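Local coordinates for Two-component insecticidal protein 16 kDa unit (Alcaligenes faecalis, PDB 5V3S) that probably acts as the aegerolysin-type 16 kDa component of a binary insecticidal toxin that kills corn rootworm, at residues Gly41-Pro46 and Ile71-Arg76; Tyr37-Lys42 and Gly82-Phe87. All coordinates share one frame; numbering follows the deposited sequence.

Contact 1 (Gly41-Pro46 and Ile71-Arg76); sequences GKFHVP and IASCGR
Lys42 and Cys74 pair through both backbone bonds, Lys42 N to Cys74 O and Cys74 N to Lys42 O, each 3.1 Å. The carbonyl of Lys42 is gripped twice: besides Cys74 N lying in its plane, the hydroxyl of Ser73 donates from above that plane, with OG to Lys42 O at 2.7 Å. Ser73 reaches it because OG stands anti to its own backbone N (chi1 179°), and the same OG also hydrogen-bonds with Thr83 OG1. Two residues further on, His44 N bonds to Ala72 O. The imidazole of His44 turns back over the neighbouring strand and takes the methyl of Ala72 on one face, a CH-pi contact with Ala72 CB 3.9 Å from the ring centroid. Cys74 SG approaches the same ring obliquely, 3.6 Å from His44 CD2, and also touches Lys42 CE. His44 ND1 donates to Val45 O at 2.8 Å, which helps fix the ring's rotation, while a water joins NE2 to Ser73 O. These are neighbouring antiparallel strands, 40-44 and 68-74, in the six-stranded sheet of the aegerolysin beta-sandwich. Lys42, His44, Ala72 and Cys74 line one side of the pairing; on the other Phe43 runs beside Ile71, with Phe43 CE1 3.6 Å from Ile71 CG2, and Pro55 and Ile58 of helix 55-58 pack against the phenyl ring. At the loop end, the guanidinium of Arg76 lays a face over Lys42 CB, 3.5 Å from NH2, and a water links NH2 to Gly41 O. Farther out, Glu52 forms a salt bridge with Arg76 NH2, and the extended chain of Lys42 carries NZ to a salt bridge with Glu77 and hydrogen bonds with Lys49 O and Tyr16 OH.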
# COMPACT_ATOMS: atom_id res chain seq x y z
N GLY A 41 2.58 -10.93 9.25
CA GLY A 41 3.57 -10.94 8.23
C GLY A 41 4.68 -9.96 8.40
O GLY A 41 4.92 -9.42 9.50
N LYS A 42 5.38 -9.69 7.31
CA LYS A 42 6.49 -8.79 7.31
C LYS A 42 6.50 -7.87 6.09
O LYS A 42 5.87 -8.16 5.10
CB LYS A 42 7.82 -9.59 7.32
CG LYS A 42 8.03 -10.44 6.08
CD LYS A 42 9.35 -11.28 6.18
CE LYS A 42 9.56 -12.14 4.93
NZ LYS A 42 10.86 -12.88 5.07
N PHE A 43 7.14 -6.72 6.22
CA PHE A 43 7.42 -5.88 5.11
C PHE A 43 8.79 -6.30 4.61
O PHE A 43 9.60 -6.83 5.38
CB PHE A 43 7.47 -4.38 5.52
CG PHE A 43 6.08 -3.72 5.74
CD1 PHE A 43 5.18 -3.64 4.75
CD2 PHE A 43 5.81 -3.10 6.93
CE1 PHE A 43 3.96 -3.04 4.94
CE2 PHE A 43 4.61 -2.46 7.14
CZ PHE A 43 3.67 -2.44 6.13
N HIS A 44 9.04 -6.02 3.35
CA HIS A 44 10.30 -6.33 2.71
C HIS A 44 10.52 -5.50 1.43
O HIS A 44 9.57 -4.94 0.78
CB HIS A 44 10.47 -7.85 2.38
CG HIS A 44 9.50 -8.32 1.37
ND1 HIS A 44 9.73 -8.18 0.01
CD2 HIS A 44 8.26 -8.81 1.49
CE1 HIS A 44 8.68 -8.60 -0.65
NE2 HIS A 44 7.77 -8.98 0.23
N VAL A 45 11.79 -5.49 1.06
CA VAL A 45 12.27 -4.75 -0.11
C VAL A 45 11.55 -5.37 -1.29
O VAL A 45 11.51 -6.62 -1.42
CB VAL A 45 13.84 -4.81 -0.28
CG1 VAL A 45 14.26 -4.21 -1.62
CG2 VAL A 45 14.53 -4.10 0.87
N PRO A 46 10.91 -4.55 -2.11
CA PRO A 46 10.20 -5.09 -3.23
C PRO A 46 11.12 -5.92 -4.15
O PRO A 46 12.25 -5.53 -4.48
CB PRO A 46 9.58 -3.87 -3.91
CG PRO A 46 9.62 -2.82 -2.85
CD PRO A 46 10.87 -3.06 -2.09
N ILE A 71 5.52 -0.58 -1.69
CA ILE A 71 5.52 -1.26 -0.40
C ILE A 71 5.26 -2.77 -0.74
O ILE A 71 4.40 -3.13 -1.56
CB ILE A 71 4.45 -0.67 0.50
CG1 ILE A 71 4.80 0.72 0.94
CG2 ILE A 71 4.14 -1.54 1.69
CD1 ILE A 71 3.68 1.54 1.50
N ALA A 72 5.90 -3.64 0.00
CA ALA A 72 5.72 -5.07 -0.27
C ALA A 72 5.65 -5.80 1.03
O ALA A 72 6.39 -5.49 1.93
CB ALA A 72 6.89 -5.57 -1.06
N SER A 73 4.77 -6.77 1.14
CA SER A 73 4.69 -7.51 2.36
C SER A 73 4.28 -8.92 1.99
O SER A 73 3.57 -9.06 1.08
CB SER A 73 3.58 -6.89 3.15
OG SER A 73 3.36 -7.53 4.36
N CYS A 74 4.70 -9.92 2.77
CA CYS A 74 4.33 -11.29 2.55
C CYS A 74 4.29 -12.01 3.89
O CYS A 74 4.51 -11.44 4.94
CB CYS A 74 5.37 -12.00 1.63
SG CYS A 74 7.04 -12.07 2.28
N GLY A 75 3.98 -13.31 3.85
CA GLY A 75 4.01 -14.05 5.09
C GLY A 75 5.38 -14.18 5.68
O GLY A 75 6.40 -14.17 5.00
N ARG A 76 5.41 -14.36 7.01
CA ARG A 76 6.63 -14.58 7.78
C ARG A 76 6.93 -16.07 7.80
O ARG A 76 6.10 -16.90 8.17
CB ARG A 76 6.46 -14.07 9.24
CG ARG A 76 7.79 -14.05 9.96
CD ARG A 76 7.69 -13.38 11.28
NE ARG A 76 7.48 -11.94 11.12
CZ ARG A 76 8.46 -11.11 10.79
NH1 ARG A 76 9.66 -11.52 10.58
NH2 ARG A 76 8.22 -9.77 10.75
O HOH W 1 6.09 -8.27 11.57
O HOH W 2 8.01 -2.78 1.73
O HOH W 3 5.39 -9.34 -1.54

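Contact 2 (Tyr37-Lys42 and Gly82-Phe87)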
# COMPACT_ATOMS: atom_id res chain seq x y z
N TYR A 37 1.68 -0.15 9.41
CA TYR A 37 1.71 -1.16 10.43
C TYR A 37 1.42 -2.50 9.85
O TYR A 37 0.88 -2.63 8.75
CB TYR A 37 0.68 -0.80 11.52
CG TYR A 37 -0.72 -1.03 11.09
CD1 TYR A 37 -1.41 -0.12 10.34
CD2 TYR A 37 -1.39 -2.26 11.39
CE1 TYR A 37 -2.68 -0.34 9.88
CE2 TYR A 37 -2.68 -2.46 10.96
CZ TYR A 37 -3.29 -1.50 10.15
OH TYR A 37 -4.53 -1.71 9.64
N LEU A 38 1.73 -3.53 10.64
CA LEU A 38 1.33 -4.85 10.30
C LEU A 38 0.86 -5.48 11.57
O LEU A 38 1.47 -5.33 12.62
CB LEU A 38 2.46 -5.75 9.69
CG LEU A 38 3.08 -5.47 8.32
CD1 LEU A 38 4.38 -6.18 8.11
CD2 LEU A 38 2.16 -5.79 7.18
N ARG A 39 -0.15 -6.31 11.40
CA ARG A 39 -0.60 -7.26 12.42
C ARG A 39 -0.11 -8.67 12.14
O ARG A 39 0.14 -9.43 13.07
CB ARG A 39 -2.10 -7.29 12.40
CG ARG A 39 -2.76 -6.13 13.08
CD ARG A 39 -4.27 -6.19 12.77
NE ARG A 39 -4.99 -5.16 13.53
CZ ARG A 39 -6.29 -4.92 13.45
NH1 ARG A 39 -7.11 -5.62 12.60
NH2 ARG A 39 -6.78 -3.99 14.25
N TRP A 40 0.04 -9.02 10.89
CA TRP A 40 0.62 -10.32 10.48
C TRP A 40 1.54 -10.10 9.31
O TRP A 40 1.27 -9.23 8.44
CB TRP A 40 -0.47 -11.27 10.06
CG TRP A 40 -1.37 -11.64 11.16
CD1 TRP A 40 -2.56 -11.08 11.45
CD2 TRP A 40 -1.17 -12.69 12.14
NE1 TRP A 40 -3.12 -11.67 12.55
CE2 TRP A 40 -2.29 -12.67 12.99
CE3 TRP A 40 -0.15 -13.62 12.37
CZ2 TRP A 40 -2.43 -13.54 14.09
CZ3 TRP A 40 -0.30 -14.55 13.46
CH2 TRP A 40 -1.44 -14.48 14.30
N GLY A 41 2.58 -10.93 9.25
CA GLY A 41 3.57 -10.94 8.23
C GLY A 41 4.68 -9.96 8.40
O GLY A 41 4.92 -9.42 9.50
N LYS A 42 5.38 -9.69 7.31
CA LYS A 42 6.49 -8.79 7.31
C LYS A 42 6.50 -7.87 6.09
O LYS A 42 5.87 -8.16 5.10
CB LYS A 42 7.82 -9.59 7.32
CG LYS A 42 8.03 -10.44 6.08
CD LYS A 42 9.35 -11.28 6.18
CE LYS A 42 9.56 -12.14 4.93
NZ LYS A 42 10.86 -12.88 5.07
N GLY A 82 -0.17 -15.14 6.83
CA GLY A 82 -0.18 -14.25 5.69
C GLY A 82 0.27 -12.84 6.05
O GLY A 82 1.25 -12.67 6.80
N THR A 83 -0.37 -11.85 5.44
CA THR A 83 -0.10 -10.44 5.72
C THR A 83 -1.40 -9.69 5.98
O THR A 83 -2.43 -9.91 5.33
CB THR A 83 0.81 -9.76 4.65
OG1 THR A 83 0.92 -8.37 4.91
CG2 THR A 83 0.28 -9.95 3.26
N GLU A 84 -1.36 -8.82 6.96
CA GLU A 84 -2.49 -7.98 7.35
C GLU A 84 -1.88 -6.69 7.88
O GLU A 84 -1.08 -6.68 8.80
CB GLU A 84 -3.49 -8.60 8.32
CG GLU A 84 -4.49 -7.57 8.87
CD GLU A 84 -5.40 -8.12 9.97
OE1 GLU A 84 -4.98 -9.11 10.59
OE2 GLU A 84 -6.50 -7.56 10.20
N GLY A 85 -2.31 -5.58 7.28
CA GLY A 85 -1.70 -4.28 7.68
C GLY A 85 -2.37 -3.13 6.95
O GLY A 85 -3.41 -3.29 6.26
N GLY A 86 -1.67 -1.98 7.00
CA GLY A 86 -2.16 -0.76 6.36
C GLY A 86 -1.14 0.37 6.43
O GLY A 86 -0.05 0.27 7.06
N PHE A 87 -1.52 1.50 5.80
CA PHE A 87 -0.72 2.72 5.82
C PHE A 87 -1.60 3.84 5.31
O PHE A 87 -2.64 3.60 4.70
CB PHE A 87 0.57 2.65 4.95
CG PHE A 87 0.31 2.46 3.48
CD1 PHE A 87 0.09 1.16 2.97
CD2 PHE A 87 0.22 3.58 2.59
CE1 PHE A 87 -0.17 1.00 1.65
CE2 PHE A 87 -0.04 3.38 1.21
CZ PHE A 87 -0.25 2.06 0.78
O HOH W 4 -5.43 -9.69 13.14
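Tyr37 and Gly86 form an antiparallel hydrogen-bonded pair, Leu38 and Gly85 a non-hydrogen-bonded one, and the register then slips by one residue at Arg39 and Trp40. Both of these residues face Glu84: Arg39 N bonds to Glu84 O at 2.8 Å, Trp40 N reaches the same oxygen in a weak bond, and Glu84 N returns to Trp40 O. The Tyr37 ring lies over the glycine backbone, Gly86 N beneath one face and Gly85 CA making a CH-pi contact 4.2 Å from the centroid. Its CG sits between backbone N and carbonyl carbon (chi1 73°), which folds the ring over the partner strand. Gly85 and Gly86 present bare backbone here, with no side chain in the way, and the ring and strand 37-38 lie directly against it. The slip is a classic beta bulge, placed where the chain turns a corner at Arg39 and passes from strand 31-38 of the five-stranded sheet to strand 40-44 of the other sheet of the aegerolysin sandwich. Glu84 answers both bulge side chains with its carboxylate. OE2 takes Arg39 NH1 in a salt bridge of 3.1 Å, lying at the guanidinium edge while the donor comes from above the carboxylate plane, the two flat groups being 89° apart. OE1 instead meets the indole edge, 3.2 Å from Trp40 CD1, with carboxylate and ring nearly coplanar. A water in the ring plane bridges the two, accepting from Trp40 NE1 and donating to OE1 at 2.7 Å. Tyr100 OH on strand 94-103 is a further hydrogen-bond partner of OE2. On the opposite face, Leu38 CD2 packs 3.7 Å from Thr83 OG1, whose hydroxyl is engaged by Ser73 and by Trp101 NE1.

From the N terminus, the chain runs through 37-42 and on into 41-46, so both contacts set out from one continuous piece sharing Gly41 and Lys42. Contact 1 closes the shorter loop, with 24 residues between its segments, when strand 68-74 comes back alongside. After that strand the chain passes through 75-82, and contact 2 closes a longer loop of 39 residues. Apart from the overlap at Gly41-Lys42, contact 1 nests inside contact 2. Contact 2 begins in the five-stranded sheet and runs past the corner at Arg39 onto strand 40-44, which contact 1 ties into the six-stranded one. Ser73 OG and Thr83 OG1, 2.6 Å apart in a probable hydrogen bond, stitch the returning strands, and Leu38 CD1 packs against Phe43 N.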